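Local coordinates for protein carboxypeptidase 1 (Deinococcus radiodurans str. R1, PDB 5GIV) that probably releases amino acids one at a time from the C-terminus of peptides with broad specificity, as a zinc-dependent M32 metallocarboxypeptidase, at residues Y66-D71 / A90-F94; Y159-S163 / P414-Q420; P285-S291 / H466-P472; Q431-A435 / I476-Q482. All blocks are in the same frame, centred on the assembly; numbering follows the deposited sequence.

Interaction 1: Y66-D71 / A90-F94; sequences YGKLLD and ARQDF
Two successive helices of this mostly helical fold, 64-75 and 81-99, pack as a helical hairpin. Their short segments run at 142° with a signed crossing angle of -142° and axes 10.4 Å apart. Gly67 faces Phe94 (CA-CA 7.1 Å) and Leu70 faces Arg91 (6.5 Å). Tyr66, chi1 t, lays its ring beside that of Phe94, centroids 5.8 Å apart and planes at 72°, with CD2 of Tyr66 3.8 Å from CD2 of Phe94. Tyr66 OH is hydrogen-bonded to Trp17 of helix 8-36 and lies 2.5 Å from a water that donates to Ala90 O at 2.7 Å. At Gly67 a beta carbon would collide with Phe94 CZ; instead Gly67 CA sits over the Phe94 ring as a CH-pi contact, 4.0 Å from the centroid. Phe94 reaches it with chi1 t. Leu70, rotamer mt, puts CD2 3.5 Å from Ala90 CB and CD1 4.0 Å from Phe94 CB, while its backbone O is 3.7 Å from Arg91 CD. At the exposed margin, Asp71 and Arg91 form a salt bridge of charges alone: Asp71 OD1 is 3.4 Å from Arg91 NH1 but well out of the guanidinium plane, so no N-H points at it.

Interaction 2: Y159-S163 / P414-Q420; sequences YINES and PIGGSFQ
Tyr159 has more surface covered than any other residue of this buried contact, a water-mediated packing of the last turn of helix 155-163 against the irregular, Gly-Gly-containing chain 414-420 that leads into helix 420-439. Its side chain, chi1 m, points into the loop. CE1 of Tyr159 touches CB of Pro414 at 3.7 Å, Ile415 O lies over one face of the ring, 4.2 Å from Tyr159 CE2, and Tyr159 CB approaches Gly416 O to 3.1 Å. The backbones come closest at Ile160 and Gly417, CA-CA 4.8 Å. Gly416 (phi/psi 126/126) and Gly417 (68/23) make this possible: a beta carbon on Gly417 would strike Tyr159 CB at 2.7 Å. Gln420, with chi1 p and chi2 m, folds back so that its NE2 donates to Gly417 O at 3.2 Å, and the same NE2 lies 3.6 Å from Ser163 CB and 3.8 Å from Ile160 CA. No direct hydrogen bond joins the segments; water does so twice. One water donates to Ile160 O (2.9 Å) and accepts from Gln420 NE2 (2.8 Å); another donates to Ser163 OG and Gly417 O, both at 3.0 Å. The side chain of Ser163 (chi1 t) is about 9 Å from that of the zinc ligand Glu296. Around the contact, Tyr159 OH bonds to Ser142 O on helix 128-147, while Ile160 and Gln420 both pack against helices 169-193 and 357-372.

Interaction 3: P285-S291 / H466-P472; sequences PLGGGVS and HGRRWTP
The glycine-rich loop entering zinc-ligand helix 292-306, which carries Glu296, meets a second loop here, joining helices 453-464 and 472-480. Leu286 and Arg468 approach to 4.5 Å (CA-CA), Gly288 and Gly467 to 5.0 Å. A type II' turn, His466 to Arg469, closes with Arg469 N to His466 O at 2.8 Å. Gly467 at its corner (phi/psi 53/-120) brings its CA 3.5 Å from Leu286 O and 3.1 Å from Gly288 O; a beta carbon would hit the former. In segment 285-291, Gly287 centres an inverse gamma turn and Gly288 is extended. Arg468 N donates to Leu286 O at 3.0 Å. The Arg468 side chain (m, t, p along chi1-chi3) lies along the glycines, donating from NH1 to Pro285 O at 3.0 Å and from NE to a water at 3.2 Å that donates to Val290 O at 2.7 Å. Val290, chi1 p, puts CG2 3.2 Å from Trp470 O and 3.8 Å from Pro472 CD. Ser291 and Thr471 are N-caps of helices 292-306 and 472-480. Arg468 also forms a salt bridge with Asp93, so NH1 is shared between a carboxylate and the Pro285 carbonyl, while NE reaches Val290 O through water.

Interaction 4: Q431-A435 / I476-Q482; sequences QFYAA and IERATGQ
Helices 420-439 and 472-480 run side by side, their short segments at 31° with axes 9.9 Å apart and closest backbones at Ala435 and Thr480 (CA-CA 5.3 Å). Gln431 is extended, chi1 and chi2 both t, and spans the gap so that its NE2 donates to Thr480 OG1 at 3.1 Å and packs 3.5 Å from Ile476 CG2. This amide also serves the chain beyond the helix: NE2 donates to Ala483 O and OE1 accepts from Thr485 N. Thr480, chi1 p, turns OG1 back to donate to Ile476 O at 2.8 Å, leaving CG2 to face Phe432 CD1 at 3.7 Å and Ala435 CB at 4.0 Å. Phe432, chi1 m, leans across the interface. Phe432 CZ lies 3.9 Å from CG1 of Ile476, an mt rotamer, and Phe432 CE1 4.0 Å from Ala479 CB, which sits at the ring edge. The small Ala435 lets the backbones close in, its CB 3.9 Å from Ala479 O. Gly481, phi/psi 86/-2, ends the second helix with positive phi, and the chain turns to Gln482, whose CG is 3.9 Å from Gln431 NE2. Phe432 also rests on Ser297 and Gln298, so this roughly parallel helix pair packs against helix 292-306, which carries the zinc ligand Glu296.

Interaction 3 is the hub of the set. It touches interaction 1 through the Asp93 OD2 to Arg468 NH1 salt bridge (3.0 Å) and Ala90 CB on Pro285 CG (3.8 Å), interaction 2 where Ser163 O meets Ser291 CB (3.8 Å), and interaction 4 where Trp470 CZ2 lies 3.5 Å from Arg478 CZ, in a cation-pi pair. Interactions 2 and 4, centres 24 Å apart, do not touch, yet interactions 2, 3 and 4 all approach the zinc held by His266, His270 and Glu296: the ion is about 11 Å from the side chain of Ser163, 12 Å from that of Ser291 and 13 Å from that of Phe432. Interaction 1 lies away from this site, its centre 28 Å from that of the chain.

Interaction 1: Y66-D71 / A90-F94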
loop_
_atom_site.group_PDB
_atom_site.type_symbol
_atom_site.label_atom_id
_atom_site.label_comp_id
_atom_site.label_asym_id
_atom_site.label_seq_id
_atom_site.Cartn_x
_atom_site.Cartn_y
_atom_site.Cartn_z
ATOM N N TYR A 66 -26.901 -7.799 -13.322
ATOM C CA TYR A 66 -25.772 -7.733 -14.246
ATOM C C TYR A 66 -25.865 -8.829 -15.300
ATOM O O TYR A 66 -25.652 -8.576 -16.495
ATOM C CB TYR A 66 -24.465 -7.844 -13.455
ATOM C CG TYR A 66 -23.206 -8.070 -14.277
ATOM C CD1 TYR A 66 -22.883 -7.255 -15.353
ATOM C CD2 TYR A 66 -22.338 -9.110 -13.965
ATOM C CE1 TYR A 66 -21.729 -7.464 -16.080
ATOM C CE2 TYR A 66 -21.187 -9.327 -14.694
ATOM C CZ TYR A 66 -20.885 -8.506 -15.747
ATOM O OH TYR A 66 -19.736 -8.729 -16.472
ATOM N N GLY A 67 -26.211 -10.049 -14.884
ATOM C CA GLY A 67 -26.375 -11.124 -15.847
ATOM C C GLY A 67 -27.441 -10.807 -16.874
ATOM O O GLY A 67 -27.299 -11.134 -18.056
ATOM N N LYS A 68 -28.519 -10.152 -16.438
ATOM C CA LYS A 68 -29.590 -9.802 -17.362
ATOM C C LYS A 68 -29.115 -8.790 -18.392
ATOM O O LYS A 68 -29.439 -8.906 -19.578
ATOM C CB LYS A 68 -30.802 -9.274 -16.579
ATOM N N LEU A 69 -28.331 -7.797 -17.961
ATOM C CA LEU A 69 -27.760 -6.856 -18.912
ATOM C C LEU A 69 -26.917 -7.570 -19.958
ATOM O O LEU A 69 -27.047 -7.298 -21.164
ATOM C CB LEU A 69 -26.907 -5.816 -18.171
ATOM C CG LEU A 69 -27.598 -4.708 -17.363
ATOM C CD1 LEU A 69 -28.308 -5.229 -16.115
ATOM C CD2 LEU A 69 -26.585 -3.637 -16.976
ATOM N N LEU A 70 -26.114 -8.553 -19.534
ATOM C CA LEU A 70 -25.287 -9.275 -20.493
ATOM C C LEU A 70 -26.137 -10.052 -21.489
ATOM O O LEU A 70 -25.812 -10.109 -22.682
ATOM C CB LEU A 70 -24.328 -10.226 -19.749
ATOM C CG LEU A 70 -23.161 -9.629 -18.938
ATOM C CD1 LEU A 70 -22.446 -10.715 -18.154
ATOM C CD2 LEU A 70 -22.179 -8.861 -19.812
ATOM N N ASP A 71 -27.223 -10.670 -21.016
ATOM C CA ASP A 71 -28.110 -11.393 -21.925
ATOM C C ASP A 71 -28.705 -10.456 -22.968
ATOM O O ASP A 71 -28.732 -10.770 -24.163
ATOM C CB ASP A 71 -29.209 -12.097 -21.131
ATOM C CG ASP A 71 -28.675 -13.228 -20.268
ATOM O OD1 ASP A 71 -27.520 -13.655 -20.470
ATOM O OD2 ASP A 71 -29.418 -13.690 -19.380
ATOM N N ALA A 90 -17.337 -11.424 -20.909
ATOM C CA ALA A 90 -18.057 -11.174 -19.665
ATOM C C ALA A 90 -19.029 -12.304 -19.347
ATOM O O ALA A 90 -19.159 -12.711 -18.185
ATOM C CB ALA A 90 -18.793 -9.837 -19.733
ATOM N N ARG A 91 -19.734 -12.817 -20.360
ATOM C CA ARG A 91 -20.677 -13.904 -20.109
ATOM C C ARG A 91 -19.955 -15.199 -19.763
ATOM O O ARG A 91 -20.443 -15.974 -18.934
ATOM C CB ARG A 91 -21.593 -14.124 -21.322
ATOM C CG ARG A 91 -22.351 -12.886 -21.779
ATOM C CD ARG A 91 -23.850 -13.137 -21.978
ATOM N NE ARG A 91 -24.163 -13.967 -23.142
ATOM C CZ ARG A 91 -24.795 -15.139 -23.086
ATOM N NH1 ARG A 91 -25.199 -15.632 -21.920
ATOM N NH2 ARG A 91 -25.030 -15.820 -24.203
ATOM N N GLN A 92 -18.792 -15.447 -20.367
ATOM C CA GLN A 92 -18.023 -16.629 -19.992
ATOM C C GLN A 92 -17.531 -16.526 -18.553
ATOM O O GLN A 92 -17.579 -17.512 -17.807
ATOM C CB GLN A 92 -16.854 -16.832 -20.956
ATOM C CG GLN A 92 -17.292 -17.227 -22.359
ATOM C CD GLN A 92 -16.157 -17.215 -23.378
ATOM O OE1 GLN A 92 -15.013 -16.870 -23.061
ATOM N NE2 GLN A 92 -16.479 -17.572 -24.617
ATOM N N ASP A 93 -17.052 -15.343 -18.144
ATOM C CA ASP A 93 -16.686 -15.152 -16.743
ATOM C C ASP A 93 -17.918 -15.283 -15.858
ATOM O O ASP A 93 -17.884 -15.938 -14.809
ATOM C CB ASP A 93 -16.041 -13.779 -16.526
ATOM C CG ASP A 93 -14.746 -13.591 -17.307
ATOM O OD1 ASP A 93 -14.153 -14.583 -17.790
ATOM O OD2 ASP A 93 -14.305 -12.427 -17.417
ATOM N N PHE A 94 -19.032 -14.690 -16.284
ATOM C CA PHE A 94 -20.259 -14.800 -15.507
ATOM C C PHE A 94 -20.711 -16.251 -15.393
ATOM O O PHE A 94 -21.219 -16.671 -14.345
ATOM C CB PHE A 94 -21.354 -13.940 -16.130
ATOM C CG PHE A 94 -22.600 -13.864 -15.300
ATOM C CD1 PHE A 94 -23.601 -14.811 -15.439
ATOM C CD2 PHE A 94 -22.768 -12.850 -14.373
ATOM C CE1 PHE A 94 -24.753 -14.738 -14.669
ATOM C CE2 PHE A 94 -23.918 -12.775 -13.601
ATOM C CZ PHE A 94 -24.906 -13.718 -13.751
HETATM O O HOH W 1 -18.754 -11.043 -16.049
#

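Interaction 2: Y159-S163 / P414-Q420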
loop_
_atom_site.group_PDB
_atom_site.type_symbol
_atom_site.label_atom_id
_atom_site.label_comp_id
_atom_site.label_asym_id
_atom_site.label_seq_id
_atom_site.Cartn_x
_atom_site.Cartn_y
_atom_site.Cartn_z
ATOM N N TYR A 159 -8.605 -28.005 -15.101
ATOM C CA TYR A 159 -7.559 -27.126 -14.584
ATOM C C TYR A 159 -6.584 -26.698 -15.680
ATOM O O TYR A 159 -6.149 -25.541 -15.711
ATOM C CB TYR A 159 -6.828 -27.803 -13.417
ATOM C CG TYR A 159 -7.696 -27.846 -12.191
ATOM C CD1 TYR A 159 -8.007 -26.682 -11.500
ATOM C CD2 TYR A 159 -8.244 -29.042 -11.744
ATOM C CE1 TYR A 159 -8.824 -26.705 -10.405
ATOM C CE2 TYR A 159 -9.065 -29.074 -10.641
ATOM C CZ TYR A 159 -9.354 -27.902 -9.977
ATOM O OH TYR A 159 -10.174 -27.923 -8.872
ATOM N N ILE A 160 -6.221 -27.604 -16.586
ATOM C CA ILE A 160 -5.360 -27.194 -17.690
ATOM C C ILE A 160 -6.015 -26.066 -18.481
ATOM O O ILE A 160 -5.366 -25.066 -18.814
ATOM C CB ILE A 160 -5.017 -28.399 -18.581
ATOM C CG1 ILE A 160 -4.153 -29.389 -17.801
ATOM C CG2 ILE A 160 -4.296 -27.946 -19.859
ATOM C CD1 ILE A 160 -3.803 -30.635 -18.576
ATOM N N ASN A 161 -7.321 -26.185 -18.750
ATOM C CA ASN A 161 -8.027 -25.159 -19.514
ATOM C C ASN A 161 -8.201 -23.876 -18.710
ATOM O O ASN A 161 -8.153 -22.774 -19.272
ATOM C CB ASN A 161 -9.386 -25.684 -19.978
ATOM C CG ASN A 161 -10.226 -24.611 -20.658
ATOM O OD1 ASN A 161 -10.024 -24.294 -21.829
ATOM N ND2 ASN A 161 -11.169 -24.043 -19.917
ATOM N N GLU A 162 -8.406 -23.994 -17.397
ATOM C CA GLU A 162 -8.488 -22.807 -16.553
ATOM C C GLU A 162 -7.205 -21.989 -16.643
ATOM O O GLU A 162 -7.240 -20.755 -16.633
ATOM C CB GLU A 162 -8.774 -23.215 -15.108
ATOM C CG GLU A 162 -9.352 -22.105 -14.254
ATOM C CD GLU A 162 -10.768 -21.730 -14.677
ATOM O OE1 GLU A 162 -11.427 -22.554 -15.366
ATOM O OE2 GLU A 162 -11.224 -20.612 -14.321
ATOM N N SER A 163 -6.065 -22.665 -16.740
ATOM C CA SER A 163 -4.792 -21.977 -16.868
ATOM C C SER A 163 -4.607 -21.417 -18.279
ATOM O O SER A 163 -4.183 -20.270 -18.447
ATOM C CB SER A 163 -3.651 -22.931 -16.490
ATOM O OG SER A 163 -2.389 -22.420 -16.874
ATOM N N PRO A 414 -5.736 -25.137 -5.559
ATOM C CA PRO A 414 -6.115 -26.489 -5.962
ATOM C C PRO A 414 -4.901 -27.297 -6.377
ATOM O O PRO A 414 -3.837 -26.763 -6.695
ATOM C CB PRO A 414 -7.055 -26.263 -7.155
ATOM C CG PRO A 414 -7.395 -24.803 -7.138
ATOM C CD PRO A 414 -6.202 -24.128 -6.520
ATOM N N ILE A 415 -5.086 -28.612 -6.372
ATOM C CA ILE A 415 -4.117 -29.558 -6.904
ATOM C C ILE A 415 -4.540 -29.904 -8.323
ATOM O O ILE A 415 -5.651 -30.404 -8.537
ATOM C CB ILE A 415 -4.027 -30.823 -6.041
ATOM C CG1 ILE A 415 -3.474 -30.489 -4.659
ATOM C CG2 ILE A 415 -3.162 -31.863 -6.725
ATOM C CD1 ILE A 415 -3.613 -31.630 -3.670
ATOM N N GLY A 416 -3.674 -29.612 -9.292
ATOM C CA GLY A 416 -3.963 -29.935 -10.673
ATOM C C GLY A 416 -3.842 -28.749 -11.596
ATOM O O GLY A 416 -4.508 -27.732 -11.391
ATOM N N GLY A 417 -3.038 -28.883 -12.647
ATOM C CA GLY A 417 -2.865 -27.795 -13.592
ATOM C C GLY A 417 -2.138 -26.587 -13.056
ATOM O O GLY A 417 -2.273 -25.503 -13.615
ATOM N N SER A 418 -1.335 -26.755 -12.004
ATOM C CA SER A 418 -0.697 -25.632 -11.325
ATOM C C SER A 418 0.574 -25.152 -12.002
ATOM O O SER A 418 0.997 -24.020 -11.747
ATOM C CB SER A 418 -0.335 -26.013 -9.887
ATOM O OG SER A 418 -1.419 -26.643 -9.244
ATOM N N PHE A 419 1.199 -25.978 -12.839
ATOM C CA PHE A 419 2.564 -25.719 -13.279
ATOM C C PHE A 419 2.788 -25.721 -14.786
ATOM O O PHE A 419 3.803 -25.163 -15.220
ATOM C CB PHE A 419 3.526 -26.741 -12.651
ATOM C CG PHE A 419 3.675 -26.603 -11.156
ATOM C CD1 PHE A 419 4.575 -25.684 -10.615
ATOM C CD2 PHE A 419 2.921 -27.385 -10.293
ATOM C CE1 PHE A 419 4.712 -25.545 -9.248
ATOM C CE2 PHE A 419 3.065 -27.262 -8.913
ATOM C CZ PHE A 419 3.957 -26.331 -8.392
ATOM N N GLN A 420 1.928 -26.347 -15.599
ATOM C CA GLN A 420 2.277 -26.454 -17.016
ATOM C C GLN A 420 2.368 -25.087 -17.683
ATOM O O GLN A 420 3.079 -24.945 -18.681
ATOM C CB GLN A 420 1.311 -27.381 -17.773
ATOM C CG GLN A 420 -0.050 -26.827 -18.012
ATOM C CD GLN A 420 -0.868 -26.860 -16.768
ATOM O OE1 GLN A 420 -0.564 -27.606 -15.832
ATOM N NE2 GLN A 420 -1.900 -26.034 -16.723
HETATM O O HOH W 2 -2.506 -25.023 -19.241
HETATM O O HOH W 3 -0.354 -23.722 -15.064
#

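Interaction 3: P285-S291 / H466-P472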
loop_
_atom_site.group_PDB
_atom_site.type_symbol
_atom_site.label_atom_id
_atom_site.label_comp_id
_atom_site.label_asym_id
_atom_site.label_seq_id
_atom_site.Cartn_x
_atom_site.Cartn_y
_atom_site.Cartn_z
ATOM N N PRO A 285 -13.779 -6.446 -19.308
ATOM C CA PRO A 285 -13.360 -7.856 -19.243
ATOM C C PRO A 285 -12.200 -8.199 -20.172
ATOM O O PRO A 285 -11.623 -9.284 -20.038
ATOM C CB PRO A 285 -14.631 -8.617 -19.646
ATOM C CG PRO A 285 -15.747 -7.684 -19.335
ATOM C CD PRO A 285 -15.209 -6.308 -19.615
ATOM N N LEU A 286 -11.845 -7.329 -21.117
ATOM C CA LEU A 286 -10.717 -7.618 -21.986
ATOM C C LEU A 286 -9.406 -7.042 -21.460
ATOM O O LEU A 286 -8.355 -7.303 -22.051
ATOM C CB LEU A 286 -10.995 -7.093 -23.408
ATOM C CG LEU A 286 -12.251 -7.572 -24.166
ATOM C CD1 LEU A 286 -12.275 -7.105 -25.627
ATOM C CD2 LEU A 286 -12.439 -9.078 -24.090
ATOM N N GLY A 287 -9.435 -6.278 -20.365
ATOM C CA GLY A 287 -8.262 -5.544 -19.923
ATOM C C GLY A 287 -7.269 -6.280 -19.034
ATOM O O GLY A 287 -7.035 -5.872 -17.888
ATOM N N GLY A 288 -6.656 -7.335 -19.564
ATOM C CA GLY A 288 -5.673 -8.103 -18.823
ATOM C C GLY A 288 -5.083 -9.159 -19.733
ATOM O O GLY A 288 -5.518 -9.337 -20.878
ATOM N N GLY A 289 -4.072 -9.848 -19.208
ATOM C CA GLY A 289 -3.446 -10.930 -19.951
ATOM C C GLY A 289 -4.408 -12.067 -20.246
ATOM O O GLY A 289 -5.379 -12.299 -19.524
ATOM N N VAL A 290 -4.102 -12.810 -21.310
ATOM C CA VAL A 290 -5.046 -13.782 -21.859
ATOM C C VAL A 290 -4.905 -15.180 -21.247
ATOM O O VAL A 290 -5.891 -15.924 -21.196
ATOM C CB VAL A 290 -4.901 -13.839 -23.397
ATOM C CG1 VAL A 290 -3.614 -14.556 -23.796
ATOM C CG2 VAL A 290 -6.105 -14.512 -24.030
ATOM N N SER A 291 -3.718 -15.559 -20.769
ATOM C CA SER A 291 -3.519 -16.911 -20.247
ATOM C C SER A 291 -2.203 -16.974 -19.475
ATOM O O SER A 291 -1.349 -16.092 -19.585
ATOM C CB SER A 291 -3.501 -17.951 -21.365
ATOM O OG SER A 291 -2.356 -17.772 -22.180
ATOM N N HIS A 466 -3.971 -6.361 -27.274
ATOM C CA HIS A 466 -5.233 -7.081 -27.389
ATOM C C HIS A 466 -5.778 -7.589 -26.056
ATOM O O HIS A 466 -6.983 -7.841 -25.963
ATOM C CB HIS A 466 -5.101 -8.242 -28.374
ATOM C CG HIS A 466 -4.747 -7.808 -29.759
ATOM N ND1 HIS A 466 -3.572 -8.171 -30.383
ATOM C CD2 HIS A 466 -5.406 -7.008 -30.628
ATOM C CE1 HIS A 466 -3.530 -7.626 -31.585
ATOM N NE2 HIS A 466 -4.629 -6.910 -31.755
ATOM N N GLY A 467 -4.947 -7.738 -25.027
ATOM C CA GLY A 467 -5.462 -8.281 -23.783
ATOM C C GLY A 467 -6.177 -9.602 -24.004
ATOM O O GLY A 467 -5.583 -10.550 -24.523
ATOM N N ARG A 468 -7.464 -9.665 -23.668
ATOM C CA ARG A 468 -8.255 -10.880 -23.826
ATOM C C ARG A 468 -9.103 -10.866 -25.106
ATOM O O ARG A 468 -9.938 -11.758 -25.295
ATOM C CB ARG A 468 -9.137 -11.069 -22.580
ATOM C CG ARG A 468 -8.317 -11.213 -21.280
ATOM C CD ARG A 468 -9.167 -11.355 -20.010
ATOM N NE ARG A 468 -9.795 -12.661 -19.832
ATOM C CZ ARG A 468 -10.913 -12.872 -19.137
ATOM N NH1 ARG A 468 -11.558 -11.856 -18.565
ATOM N NH2 ARG A 468 -11.391 -14.104 -19.016
ATOM N N ARG A 469 -8.877 -9.892 -26.001
ATOM C CA ARG A 469 -9.678 -9.763 -27.223
ATOM C C ARG A 469 -9.672 -11.046 -28.053
ATOM O O ARG A 469 -10.701 -11.431 -28.620
ATOM C CB ARG A 469 -9.170 -8.580 -28.056
ATOM C CG ARG A 469 -9.551 -8.603 -29.536
ATOM C CD ARG A 469 -10.982 -8.194 -29.715
ATOM N NE ARG A 469 -11.443 -8.191 -31.107
ATOM C CZ ARG A 469 -11.952 -9.247 -31.737
ATOM N NH1 ARG A 469 -12.027 -10.419 -31.127
ATOM N NH2 ARG A 469 -12.377 -9.130 -32.983
ATOM N N TRP A 470 -8.526 -11.714 -28.151
ATOM C CA TRP A 470 -8.421 -12.987 -28.850
ATOM C C TRP A 470 -8.215 -14.119 -27.855
ATOM O O TRP A 470 -7.645 -13.917 -26.783
ATOM C CB TRP A 470 -7.270 -12.969 -29.861
ATOM C CG TRP A 470 -7.345 -11.820 -30.838
ATOM C CD1 TRP A 470 -6.544 -10.716 -30.878
ATOM C CD2 TRP A 470 -8.269 -11.687 -31.926
ATOM N NE1 TRP A 470 -6.915 -9.900 -31.920
ATOM C CE2 TRP A 470 -7.970 -10.473 -32.580
ATOM C CE3 TRP A 470 -9.320 -12.477 -32.410
ATOM C CZ2 TRP A 470 -8.689 -10.026 -33.692
ATOM C CZ3 TRP A 470 -10.037 -12.033 -33.511
ATOM C CH2 TRP A 470 -9.714 -10.819 -34.141
ATOM N N THR A 471 -8.687 -15.317 -28.209
ATOM C CA THR A 471 -8.355 -16.489 -27.418
ATOM C C THR A 471 -6.858 -16.758 -27.514
ATOM O O THR A 471 -6.195 -16.319 -28.457
ATOM C CB THR A 471 -9.118 -17.731 -27.891
ATOM O OG1 THR A 471 -8.633 -18.156 -29.176
ATOM C CG2 THR A 471 -10.596 -17.437 -27.996
ATOM N N PRO A 472 -6.300 -17.491 -26.552
ATOM C CA PRO A 472 -4.860 -17.801 -26.632
ATOM C C PRO A 472 -4.447 -18.366 -27.980
ATOM O O PRO A 472 -3.476 -17.890 -28.584
ATOM C CB PRO A 472 -4.664 -18.794 -25.479
ATOM C CG PRO A 472 -5.740 -18.424 -24.485
ATOM C CD PRO A 472 -6.925 -18.006 -25.319
HETATM O O HOH W 4 -8.437 -15.108 -21.346
#

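Interaction 4: Q431-A435 / I476-Q482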
loop_
_atom_site.group_PDB
_atom_site.type_symbol
_atom_site.label_atom_id
_atom_site.label_comp_id
_atom_site.label_asym_id
_atom_site.label_seq_id
_atom_site.Cartn_x
_atom_site.Cartn_y
_atom_site.Cartn_z
ATOM N N GLN A 431 8.910 -18.593 -29.518
ATOM C CA GLN A 431 8.023 -18.479 -30.671
ATOM C C GLN A 431 7.640 -17.025 -30.910
ATOM O O GLN A 431 7.697 -16.536 -32.043
ATOM C CB GLN A 431 6.785 -19.357 -30.462
ATOM C CG GLN A 431 5.786 -19.394 -31.620
ATOM C CD GLN A 431 4.761 -20.530 -31.475
ATOM O OE1 GLN A 431 4.961 -21.460 -30.695
ATOM N NE2 GLN A 431 3.656 -20.447 -32.226
ATOM N N PHE A 432 7.254 -16.309 -29.849
ATOM C CA PHE A 432 6.970 -14.886 -29.999
ATOM C C PHE A 432 8.216 -14.122 -30.410
ATOM O O PHE A 432 8.162 -13.244 -31.277
ATOM C CB PHE A 432 6.413 -14.303 -28.700
ATOM C CG PHE A 432 4.967 -14.595 -28.482
ATOM C CD1 PHE A 432 4.024 -14.203 -29.424
ATOM C CD2 PHE A 432 4.542 -15.251 -27.342
ATOM C CE1 PHE A 432 2.688 -14.469 -29.233
ATOM C CE2 PHE A 432 3.200 -15.519 -27.142
ATOM C CZ PHE A 432 2.272 -15.132 -28.087
ATOM N N TYR A 433 9.354 -14.455 -29.814
ATOM C CA TYR A 433 10.560 -13.690 -30.083
ATOM C C TYR A 433 10.978 -13.817 -31.541
ATOM O O TYR A 433 11.311 -12.813 -32.182
ATOM C CB TYR A 433 11.672 -14.155 -29.160
ATOM C CG TYR A 433 12.945 -13.385 -29.313
ATOM C CD1 TYR A 433 13.137 -12.196 -28.628
ATOM C CD2 TYR A 433 13.966 -13.848 -30.145
ATOM C CE1 TYR A 433 14.317 -11.486 -28.755
ATOM C CE2 TYR A 433 15.148 -13.140 -30.282
ATOM C CZ TYR A 433 15.317 -11.961 -29.583
ATOM O OH TYR A 433 16.488 -11.254 -29.707
ATOM N N ALA A 434 10.950 -15.042 -32.085
ATOM C CA ALA A 434 11.356 -15.264 -33.470
ATOM C C ALA A 434 10.449 -14.515 -34.436
ATOM O O ALA A 434 10.909 -14.003 -35.465
ATOM C CB ALA A 434 11.362 -16.757 -33.791
ATOM N N ALA A 435 9.149 -14.469 -34.140
ATOM C CA ALA A 435 8.252 -13.670 -34.963
ATOM C C ALA A 435 8.648 -12.201 -34.920
ATOM O O ALA A 435 8.561 -11.500 -35.935
ATOM C CB ALA A 435 6.805 -13.858 -34.511
ATOM N N ILE A 476 -1.839 -16.424 -30.550
ATOM C CA ILE A 476 -0.579 -17.032 -30.957
ATOM C C ILE A 476 -0.559 -17.242 -32.467
ATOM O O ILE A 476 0.470 -17.041 -33.130
ATOM C CB ILE A 476 -0.371 -18.353 -30.201
ATOM C CG1 ILE A 476 -0.203 -18.082 -28.706
ATOM C CG2 ILE A 476 0.848 -19.081 -30.744
ATOM C CD1 ILE A 476 -0.290 -19.325 -27.852
ATOM N N GLU A 477 -1.699 -17.644 -33.030
ATOM C CA GLU A 477 -1.786 -17.910 -34.461
ATOM C C GLU A 477 -1.622 -16.626 -35.268
ATOM O O GLU A 477 -0.864 -16.589 -36.241
ATOM C CB GLU A 477 -3.124 -18.586 -34.771
ATOM C CG GLU A 477 -3.063 -19.710 -35.783
ATOM C CD GLU A 477 -2.819 -19.205 -37.187
ATOM O OE1 GLU A 477 -1.833 -19.649 -37.815
ATOM O OE2 GLU A 477 -3.601 -18.349 -37.661
ATOM N N ARG A 478 -2.327 -15.561 -34.876
ATOM C CA ARG A 478 -2.237 -14.307 -35.615
ATOM C C ARG A 478 -0.864 -13.675 -35.464
ATOM O O ARG A 478 -0.327 -13.103 -36.419
ATOM C CB ARG A 478 -3.313 -13.327 -35.151
ATOM C CG ARG A 478 -4.723 -13.868 -35.198
ATOM C CD ARG A 478 -5.663 -12.937 -34.478
ATOM N NE ARG A 478 -5.758 -11.653 -35.159
ATOM C CZ ARG A 478 -6.595 -11.420 -36.169
ATOM N NH1 ARG A 478 -7.394 -12.394 -36.599
ATOM N NH2 ARG A 478 -6.631 -10.224 -36.753
ATOM N N ALA A 479 -0.273 -13.771 -34.274
ATOM C CA ALA A 479 0.960 -13.038 -34.020
ATOM C C ALA A 479 2.169 -13.713 -34.654
ATOM O O ALA A 479 3.075 -13.027 -35.134
ATOM C CB ALA A 479 1.168 -12.876 -32.516
ATOM N N THR A 480 2.202 -15.049 -34.674
ATOM C CA THR A 480 3.380 -15.790 -35.111
ATOM C C THR A 480 3.155 -16.649 -36.351
ATOM O O THR A 480 4.121 -17.239 -36.852
ATOM C CB THR A 480 3.911 -16.687 -33.977
ATOM O OG1 THR A 480 3.066 -17.829 -33.822
ATOM C CG2 THR A 480 3.961 -15.931 -32.664
ATOM N N GLY A 481 1.926 -16.736 -36.854
ATOM C CA GLY A 481 1.632 -17.467 -38.063
ATOM C C GLY A 481 1.364 -18.946 -37.886
ATOM O O GLY A 481 1.033 -19.616 -38.872
ATOM N N GLN A 482 1.459 -19.470 -36.664
ATOM C CA GLN A 482 1.235 -20.886 -36.413
ATOM C C GLN A 482 0.804 -21.085 -34.966
ATOM O O GLN A 482 0.939 -20.193 -34.125
ATOM C CB GLN A 482 2.488 -21.706 -36.709
ATOM C CG GLN A 482 3.721 -21.179 -36.007
ATOM C CD GLN A 482 4.968 -21.963 -36.354
ATOM O OE1 GLN A 482 4.903 -23.150 -36.661
ATOM N NE2 GLN A 482 6.113 -21.301 -36.308
#